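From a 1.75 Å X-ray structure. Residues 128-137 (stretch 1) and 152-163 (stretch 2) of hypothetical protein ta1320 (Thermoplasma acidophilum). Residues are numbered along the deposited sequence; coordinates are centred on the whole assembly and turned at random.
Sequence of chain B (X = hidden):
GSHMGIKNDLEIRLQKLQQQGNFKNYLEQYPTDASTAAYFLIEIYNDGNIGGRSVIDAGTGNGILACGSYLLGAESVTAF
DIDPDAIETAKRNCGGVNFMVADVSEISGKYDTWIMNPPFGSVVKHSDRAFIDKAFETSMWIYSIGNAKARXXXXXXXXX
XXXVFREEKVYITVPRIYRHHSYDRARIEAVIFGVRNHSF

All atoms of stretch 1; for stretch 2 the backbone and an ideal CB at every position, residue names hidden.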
ATOM      1  N   ASP B 128       2.861   1.581 -22.839  1.00 71.78           N
ATOM      2  CA  ASP B 128       2.103   0.344 -22.672  1.00 68.57           C
ATOM      3  C   ASP B 128       2.933  -0.741 -21.988  1.00 65.28           C
ATOM      4  O   ASP B 128       2.442  -1.444 -21.102  1.00 64.77           O
ATOM      5  CB  ASP B 128       1.601  -0.162 -24.027  1.00 69.71           C
ATOM      6  CG  ASP B 128       0.769   0.873 -24.763  1.00 71.06           C
ATOM      7  OD1 ASP B 128      -0.053   1.551 -24.112  1.00 71.95           O
ATOM      8  OD2 ASP B 128       0.928   1.002 -25.993  1.00 71.47           O
ATOM      9  N   ARG B 129       4.188  -0.878 -22.402  1.00 59.50           N
ATOM     10  CA  ARG B 129       5.073  -1.873 -21.812  1.00 54.45           C
ATOM     11  C   ARG B 129       5.527  -1.401 -20.436  1.00 50.02           C
ATOM     12  O   ARG B 129       5.872  -2.209 -19.573  1.00 47.21           O
ATOM     13  CB  ARG B 129       6.297  -2.103 -22.701  1.00 56.33           C
ATOM     14  CG  ARG B 129       5.969  -2.625 -24.088  1.00 60.40           C
ATOM     15  CD  ARG B 129       7.227  -3.045 -24.831  1.00 62.73           C
ATOM     16  NE  ARG B 129       6.928  -3.538 -26.172  1.00 64.76           N
ATOM     17  CZ  ARG B 129       7.830  -4.068 -26.992  1.00 66.07           C
ATOM     18  NH1 ARG B 129       9.095  -4.180 -26.610  1.00 67.00           N
ATOM     19  NH2 ARG B 129       7.466  -4.485 -28.198  1.00 65.47           N
ATOM     20  N   ALA B 130       5.519  -0.085 -20.244  1.00 43.80           N
ATOM     21  CA  ALA B 130       5.927   0.516 -18.981  1.00 40.39           C
ATOM     22  C   ALA B 130       5.058   0.007 -17.836  1.00 36.43           C
ATOM     23  O   ALA B 130       5.563  -0.320 -16.759  1.00 34.11           O
ATOM     24  CB  ALA B 130       5.836   2.037 -19.072  1.00 41.77           C
ATOM     25  N   PHE B 131       3.751  -0.057 -18.070  1.00 32.38           N
ATOM     26  CA  PHE B 131       2.832  -0.535 -17.046  1.00 31.40           C
ATOM     27  C   PHE B 131       3.060  -2.006 -16.742  1.00 29.57           C
ATOM     28  O   PHE B 131       3.023  -2.416 -15.585  1.00 26.03           O
ATOM     29  CB  PHE B 131       1.378  -0.317 -17.475  1.00 31.02           C
ATOM     30  CG  PHE B 131       0.835   1.027 -17.093  1.00 31.73           C
ATOM     31  CD1 PHE B 131       1.403   2.191 -17.599  1.00 33.76           C
ATOM     32  CD2 PHE B 131      -0.233   1.130 -16.208  1.00 33.96           C
ATOM     33  CE1 PHE B 131       0.914   3.445 -17.225  1.00 35.24           C
ATOM     34  CE2 PHE B 131      -0.729   2.377 -15.827  1.00 33.18           C
ATOM     35  CZ  PHE B 131      -0.156   3.536 -16.335  1.00 35.59           C
ATOM     36  N   ILE B 132       3.291  -2.802 -17.781  1.00 27.22           N
ATOM     37  CA  ILE B 132       3.526  -4.224 -17.584  1.00 27.03           C
ATOM     38  C   ILE B 132       4.816  -4.414 -16.790  1.00 24.65           C
ATOM     39  O   ILE B 132       4.848  -5.155 -15.807  1.00 21.71           O
ATOM     40  CB  ILE B 132       3.636  -4.965 -18.933  1.00 28.52           C
ATOM     41  CG1 ILE B 132       2.356  -4.749 -19.742  1.00 31.23           C
ATOM     42  CG2 ILE B 132       3.856  -6.450 -18.691  1.00 30.65           C
ATOM     43  CD1 ILE B 132       2.394  -5.341 -21.137  1.00 32.48           C
ATOM     44  N   ASP B 133       5.876  -3.729 -17.208  1.00 23.86           N
ATOM     45  CA  ASP B 133       7.159  -3.829 -16.521  1.00 23.21           C
ATOM     46  C   ASP B 133       7.055  -3.416 -15.058  1.00 22.55           C
ATOM     47  O   ASP B 133       7.564  -4.105 -14.172  1.00 21.07           O
ATOM     48  CB  ASP B 133       8.205  -2.957 -17.216  1.00 30.29           C
ATOM     49  CG  ASP B 133       8.736  -3.588 -18.485  1.00 35.35           C
ATOM     50  OD1 ASP B 133       9.480  -2.905 -19.217  1.00 39.65           O
ATOM     51  OD2 ASP B 133       8.416  -4.768 -18.746  1.00 37.71           O
ATOM     52  N   LYS B 134       6.399  -2.289 -14.806  1.00 20.47           N
ATOM     53  CA  LYS B 134       6.253  -1.810 -13.436  1.00 20.14           C
ATOM     54  C   LYS B 134       5.446  -2.790 -12.585  1.00 20.68           C
ATOM     55  O   LYS B 134       5.766  -3.018 -11.413  1.00 20.03           O
ATOM     56  CB  LYS B 134       5.572  -0.441 -13.423  1.00 19.26           C
ATOM     57  CG  LYS B 134       5.456   0.183 -12.031  1.00 22.21           C
ATOM     58  CD  LYS B 134       6.630   1.094 -11.688  1.00 33.49           C
ATOM     59  CE  LYS B 134       7.945   0.355 -11.538  1.00 33.67           C
ATOM     60  NZ  LYS B 134       9.063   1.309 -11.226  1.00 27.01           N
ATOM     61  N   ALA B 135       4.402  -3.366 -13.172  1.00 18.32           N
ATOM     62  CA  ALA B 135       3.557  -4.313 -12.452  1.00 19.36           C
ATOM     63  C   ALA B 135       4.365  -5.495 -11.928  1.00 19.61           C
ATOM     64  O   ALA B 135       4.246  -5.868 -10.765  1.00 18.50           O
ATOM     65  CB  ALA B 135       2.424  -4.811 -13.357  1.00 17.91           C
ATOM     66  N   PHE B 136       5.202  -6.076 -12.785  1.00 17.80           N
ATOM     67  CA  PHE B 136       6.000  -7.223 -12.381  1.00 18.87           C
ATOM     68  C   PHE B 136       7.149  -6.925 -11.424  1.00 20.68           C
ATOM     69  O   PHE B 136       7.729  -7.836 -10.831  1.00 21.76           O
ATOM     70  CB  PHE B 136       6.493  -7.957 -13.627  1.00 22.69           C
ATOM     71  CG  PHE B 136       5.434  -8.807 -14.261  1.00 25.92           C
ATOM     72  CD1 PHE B 136       5.142 -10.067 -13.748  1.00 27.15           C
ATOM     73  CD2 PHE B 136       4.682  -8.326 -15.326  1.00 29.40           C
ATOM     74  CE1 PHE B 136       4.112 -10.837 -14.287  1.00 30.30           C
ATOM     75  CE2 PHE B 136       3.646  -9.087 -15.872  1.00 33.98           C
ATOM     76  CZ  PHE B 136       3.362 -10.347 -15.349  1.00 33.48           C
ATOM     77  N   GLU B 137       7.464  -5.650 -11.251  1.00 19.87           N
ATOM     78  CA  GLU B 137       8.520  -5.257 -10.335  1.00 22.09           C
ATOM     79  C   GLU B 137       7.873  -4.831  -9.016  1.00 20.53           C
ATOM     80  O   GLU B 137       8.543  -4.712  -7.988  1.00 22.82           O
ATOM     81  CB  GLU B 137       9.299  -4.083 -10.936  1.00 29.15           C
ATOM     82  CG  GLU B 137      10.358  -3.489 -10.032  1.00 37.95           C
ATOM     83  CD  GLU B 137      11.023  -2.272 -10.649  1.00 41.65           C
ATOM     84  OE1 GLU B 137      11.915  -1.686  -9.997  1.00 44.97           O
ATOM     85  OE2 GLU B 137      10.654  -1.904 -11.786  1.00 41.17           O
ATOM     86  N   UNK B 152      -3.186 -11.007 -27.554  1.00 35.51           N
ATOM     87  CA  UNK B 152      -2.011 -11.797 -27.908  1.00 35.97           C
ATOM     88  C   UNK B 152      -0.742 -11.249 -27.269  1.00 33.13           C
ATOM     89  O   UNK B 152       0.027 -11.993 -26.657  1.00 34.09           O
ATOM     90  CB  UNK B 152      -1.847 -11.843 -29.428  1.00 35.97           C
ATOM     91  N   UNK B 153      -0.529  -9.946 -27.415  1.00 30.17           N
ATOM     92  CA  UNK B 153       0.644  -9.294 -26.851  1.00 31.00           C
ATOM     93  C   UNK B 153       0.684  -9.456 -25.332  1.00 29.30           C
ATOM     94  O   UNK B 153       1.712  -9.817 -24.764  1.00 27.48           O
ATOM     95  CB  UNK B 153       0.658  -7.811 -27.226  1.00 31.00           C
ATOM     96  N   UNK B 154      -0.439  -9.185 -24.678  1.00 28.81           N
ATOM     97  CA  UNK B 154      -0.500  -9.293 -23.225  1.00 27.39           C
ATOM     98  C   UNK B 154      -0.260 -10.708 -22.717  1.00 24.66           C
ATOM     99  O   UNK B 154       0.498 -10.902 -21.772  1.00 27.15           O
ATOM    100  CB  UNK B 154      -1.861  -8.800 -22.729  1.00 27.39           C
ATOM    101  N   UNK B 155      -0.897 -11.695 -23.338  1.00 23.70           N
ATOM    102  CA  UNK B 155      -0.713 -13.076 -22.919  1.00 26.19           C
ATOM    103  C   UNK B 155       0.762 -13.455 -23.021  1.00 26.84           C
ATOM    104  O   UNK B 155       1.325 -14.065 -22.109  1.00 25.97           O
ATOM    105  CB  UNK B 155      -1.573 -14.018 -23.764  1.00 26.19           C
ATOM    106  N   UNK B 156       1.391 -13.073 -24.128  1.00 27.81           N
ATOM    107  CA  UNK B 156       2.801 -13.377 -24.342  1.00 29.02           C
ATOM    108  C   UNK B 156       3.641 -12.767 -23.225  1.00 27.67           C
ATOM    109  O   UNK B 156       4.417 -13.460 -22.567  1.00 26.07           O
ATOM    110  CB  UNK B 156       3.265 -12.861 -25.706  1.00 29.02           C
ATOM    111  N   UNK B 157       3.477 -11.464 -23.019  1.00 25.27           N
ATOM    112  CA  UNK B 157       4.229 -10.748 -21.994  1.00 26.18           C
ATOM    113  C   UNK B 157       3.963 -11.236 -20.571  1.00 26.16           C
ATOM    114  O   UNK B 157       4.898 -11.412 -19.787  1.00 24.20           O
ATOM    115  CB  UNK B 157       3.906  -9.255 -22.081  1.00 26.18           C
ATOM    116  N   UNK B 158       2.694 -11.443 -20.228  1.00 24.98           N
ATOM    117  CA  UNK B 158       2.359 -11.910 -18.886  1.00 22.91           C
ATOM    118  C   UNK B 158       2.897 -13.312 -18.607  1.00 24.16           C
ATOM    119  O   UNK B 158       3.438 -13.572 -17.536  1.00 23.13           O
ATOM    120  CB  UNK B 158       0.841 -11.892 -18.693  1.00 22.91           C
ATOM    121  N   UNK B 159       2.753 -14.218 -19.571  1.00 23.48           N
ATOM    122  CA  UNK B 159       3.215 -15.587 -19.389  1.00 25.21           C
ATOM    123  C   UNK B 159       4.737 -15.684 -19.318  1.00 24.88           C
ATOM    124  O   UNK B 159       5.276 -16.637 -18.764  1.00 24.58           O
ATOM    125  CB  UNK B 159       2.694 -16.466 -20.527  1.00 25.21           C
ATOM    126  N   UNK B 160       5.430 -14.692 -19.863  1.00 26.11           N
ATOM    127  CA  UNK B 160       6.888 -14.698 -19.833  1.00 27.62           C
ATOM    128  C   UNK B 160       7.426 -14.291 -18.461  1.00 28.52           C
ATOM    129  O   UNK B 160       8.576 -14.577 -18.132  1.00 29.46           O
ATOM    130  CB  UNK B 160       7.439 -13.761 -20.910  1.00 27.62           C
ATOM    131  N   UNK B 161       6.592 -13.639 -17.657  1.00 26.66           N
ATOM    132  CA  UNK B 161       7.023 -13.196 -16.333  1.00 26.62           C
ATOM    133  C   UNK B 161       6.190 -13.757 -15.184  1.00 24.67           C
ATOM    134  O   UNK B 161       6.488 -13.498 -14.018  1.00 22.79           O
ATOM    135  CB  UNK B 161       6.988 -11.668 -16.275  1.00 26.62           C
ATOM    136  N   UNK B 162       5.156 -14.524 -15.510  1.00 24.26           N
ATOM    137  CA  UNK B 162       4.318 -15.100 -14.474  1.00 24.99           C
ATOM    138  C   UNK B 162       3.400 -16.193 -14.978  1.00 25.12           C
ATOM    139  O   UNK B 162       3.495 -16.621 -16.126  1.00 25.76           O
ATOM    140  CB  UNK B 162       3.482 -14.000 -13.817  1.00 24.99           C
ATOM    141  N   UNK B 163       2.505 -16.651 -14.109  1.00 23.08           N
ATOM    142  CA  UNK B 163       1.559 -17.692 -14.472  1.00 23.02           C
ATOM    143  C   UNK B 163       0.201 -17.060 -14.741  1.00 21.82           C
ATOM    144  O   UNK B 163      -0.406 -16.468 -13.842  1.00 22.01           O
ATOM    145  CB  UNK B 163       1.460 -18.752 -13.373  1.00 23.02           C
TER

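The two helices run roughly parallel, their N-to-C directions 25° apart and their axes 11.1 Å apart at closest approach, so side chains must fill the gap. Stretch 1 offers I132 and F136, with R129 at the margin.

At position 152 the ideal CB has nothing of stretch 1 within 5.5 Å; any helix-compatible residue would do. It is D152.

Position 153 points its CA-to-CB bond toward stretch 1, yet its CB also finds nothing within 5.5 Å. A long apolar or aromatic chain could bridge that space to I132 and the R129 side chain. The residue is F153, chi1 t: CE2 lies 3.9 Å from I132 CD1, and CZ 3.8 Å from R129 NE, oblique to the guanidinium.

Position 154 points sideways, so only a side chain that bends back can reach I132; leucine, methionine or isoleucine are plausible. L154 (m, t) does so, its CD2 3.6 Å from I132 CD1.

Position 155 is out of reach, and a polar residue is reasonable. R155 NH2 forms a salt bridge with D152 OD1 at 2.6 Å. Position 156, sideways, also leaves the choice wide; it is R156.

Position 157 points toward stretch 1, its ideal CB 4.3 Å from I132 CD1. Aliphatic carbon suits the start of the side chain, whether or not a polar end follows. In E157, CB makes this contact at 4.3 Å, while OE1 accepts hydrogen bonds from R156 NE and NH2, both 2.8 Å, within a salt bridge.

Position 158 points sideways, with its ideal CB 4.5 Å from F136 CZ; a large apolar residue could reach both F136 and I132. F158 (m) places CD1 3.4 Å from F136 CE2, rim to rim with planes at 45°, and CE1 4.1 Å from I132 CG2. I132 thus sits as a knob among F153, L154, E157 and F158.

Positions 159 and 160 point away and sideways, favouring small or polar residues without demanding them; they are S159 and A160.

At position 161 the ideal CB lies 3.5 Å from F136 CD1. Many residues with a CB methylene could cover the ring. R161 places CB 3.7 Å from the F136 ring centroid, 17° off the normal, a CH-pi contact; its end leads away.

At position 162, phi/psi of -166/-173 and an ideal CB only 3.3 Å from F136 CE1 favour glycine. G162 avoids that tight approach, leaving its N 4.0 Å from F136 CE1.

Position 163 points away, tolerating many residues; it is D163.

Stretch 2 (152-163) DFLRREFSARGD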
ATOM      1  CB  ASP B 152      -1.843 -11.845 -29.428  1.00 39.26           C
ATOM      2  CG  ASP B 152      -3.016 -12.511 -30.126  1.00 44.44           C
ATOM      3  OD1 ASP B 152      -3.348 -13.660 -29.769  1.00 45.35           O
ATOM      4  OD2 ASP B 152      -3.602 -11.884 -31.034  1.00 48.55           O
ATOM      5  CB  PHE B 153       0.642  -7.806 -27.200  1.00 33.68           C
ATOM      6  CG  PHE B 153       1.760  -7.027 -26.559  1.00 37.53           C
ATOM      7  CD1 PHE B 153       3.086  -7.272 -26.905  1.00 39.46           C
ATOM      8  CD2 PHE B 153       1.486  -6.045 -25.612  1.00 39.67           C
ATOM      9  CE1 PHE B 153       4.123  -6.549 -26.318  1.00 40.89           C
ATOM     10  CE2 PHE B 153       2.514  -5.317 -25.017  1.00 40.34           C
ATOM     11  CZ  PHE B 153       3.835  -5.569 -25.371  1.00 40.67           C
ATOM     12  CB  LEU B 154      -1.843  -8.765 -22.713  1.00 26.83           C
ATOM     13  CG  LEU B 154      -2.018  -7.252 -22.862  1.00 28.35           C
ATOM     14  CD1 LEU B 154      -3.380  -6.843 -22.326  1.00 30.77           C
ATOM     15  CD2 LEU B 154      -0.909  -6.521 -22.107  1.00 29.32           C
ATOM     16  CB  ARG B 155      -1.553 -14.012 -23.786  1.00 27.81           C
ATOM     17  CG  ARG B 155      -1.411 -15.481 -23.432  1.00 32.37           C
ATOM     18  CD  ARG B 155      -2.299 -16.337 -24.317  1.00 37.13           C
ATOM     19  NE  ARG B 155      -2.098 -16.034 -25.730  1.00 45.19           N
ATOM     20  CZ  ARG B 155      -3.033 -15.537 -26.535  1.00 44.58           C
ATOM     21  NH1 ARG B 155      -4.251 -15.283 -26.075  1.00 42.29           N
ATOM     22  NH2 ARG B 155      -2.746 -15.289 -27.806  1.00 46.56           N
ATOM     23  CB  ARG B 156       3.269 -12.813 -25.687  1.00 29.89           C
ATOM     24  CG  ARG B 156       4.662 -13.261 -26.107  1.00 33.65           C
ATOM     25  CD  ARG B 156       5.176 -12.421 -27.266  1.00 35.22           C
ATOM     26  NE  ARG B 156       5.676 -11.123 -26.814  1.00 35.33           N
ATOM     27  CZ  ARG B 156       6.002 -10.121 -27.624  1.00 36.17           C
ATOM     28  NH1 ARG B 156       5.878 -10.257 -28.938  1.00 37.26           N
ATOM     29  NH2 ARG B 156       6.465  -8.985 -27.120  1.00 35.30           N
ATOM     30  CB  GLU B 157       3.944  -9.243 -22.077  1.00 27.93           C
ATOM     31  CG  GLU B 157       4.477  -8.567 -23.334  1.00 32.45           C
ATOM     32  CD  GLU B 157       5.948  -8.868 -23.582  1.00 36.89           C
ATOM     33  OE1 GLU B 157       6.248  -9.717 -24.451  1.00 42.11           O
ATOM     34  OE2 GLU B 157       6.804  -8.266 -22.899  1.00 36.67           O
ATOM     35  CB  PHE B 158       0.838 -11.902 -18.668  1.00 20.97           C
ATOM     36  CG  PHE B 158       0.238 -10.524 -18.574  1.00 22.41           C
ATOM     37  CD1 PHE B 158       0.906  -9.498 -17.913  1.00 24.44           C
ATOM     38  CD2 PHE B 158      -1.023 -10.266 -19.102  1.00 22.71           C
ATOM     39  CE1 PHE B 158       0.326  -8.236 -17.774  1.00 26.47           C
ATOM     40  CE2 PHE B 158      -1.612  -9.009 -18.969  1.00 23.11           C
ATOM     41  CZ  PHE B 158      -0.938  -7.994 -18.305  1.00 23.42           C
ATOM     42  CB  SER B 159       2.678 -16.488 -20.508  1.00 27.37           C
ATOM     43  OG  SER B 159       3.147 -16.078 -21.779  1.00 35.91           O
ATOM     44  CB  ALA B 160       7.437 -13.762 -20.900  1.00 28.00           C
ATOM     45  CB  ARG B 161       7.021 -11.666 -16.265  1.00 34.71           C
ATOM     46  CG  ARG B 161       8.180 -11.007 -16.999  1.00 44.94           C
ATOM     47  CD  ARG B 161       9.516 -11.395 -16.377  1.00 54.14           C
ATOM     48  NE  ARG B 161      10.641 -10.696 -16.996  1.00 63.43           N
ATOM     49  CZ  ARG B 161      11.913 -10.862 -16.642  1.00 67.97           C
ATOM     50  NH1 ARG B 161      12.230 -11.708 -15.671  1.00 70.83           N
ATOM     51  NH2 ARG B 161      12.869 -10.181 -17.259  1.00 70.34           N
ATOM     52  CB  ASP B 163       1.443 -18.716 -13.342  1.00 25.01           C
ATOM     53  CG  ASP B 163       2.754 -19.433 -13.071  1.00 32.23           C
ATOM     54  OD1 ASP B 163       3.245 -20.129 -13.983  1.00 31.75           O
ATOM     55  OD2 ASP B 163       3.295 -19.297 -11.952  1.00 32.01           O
TER
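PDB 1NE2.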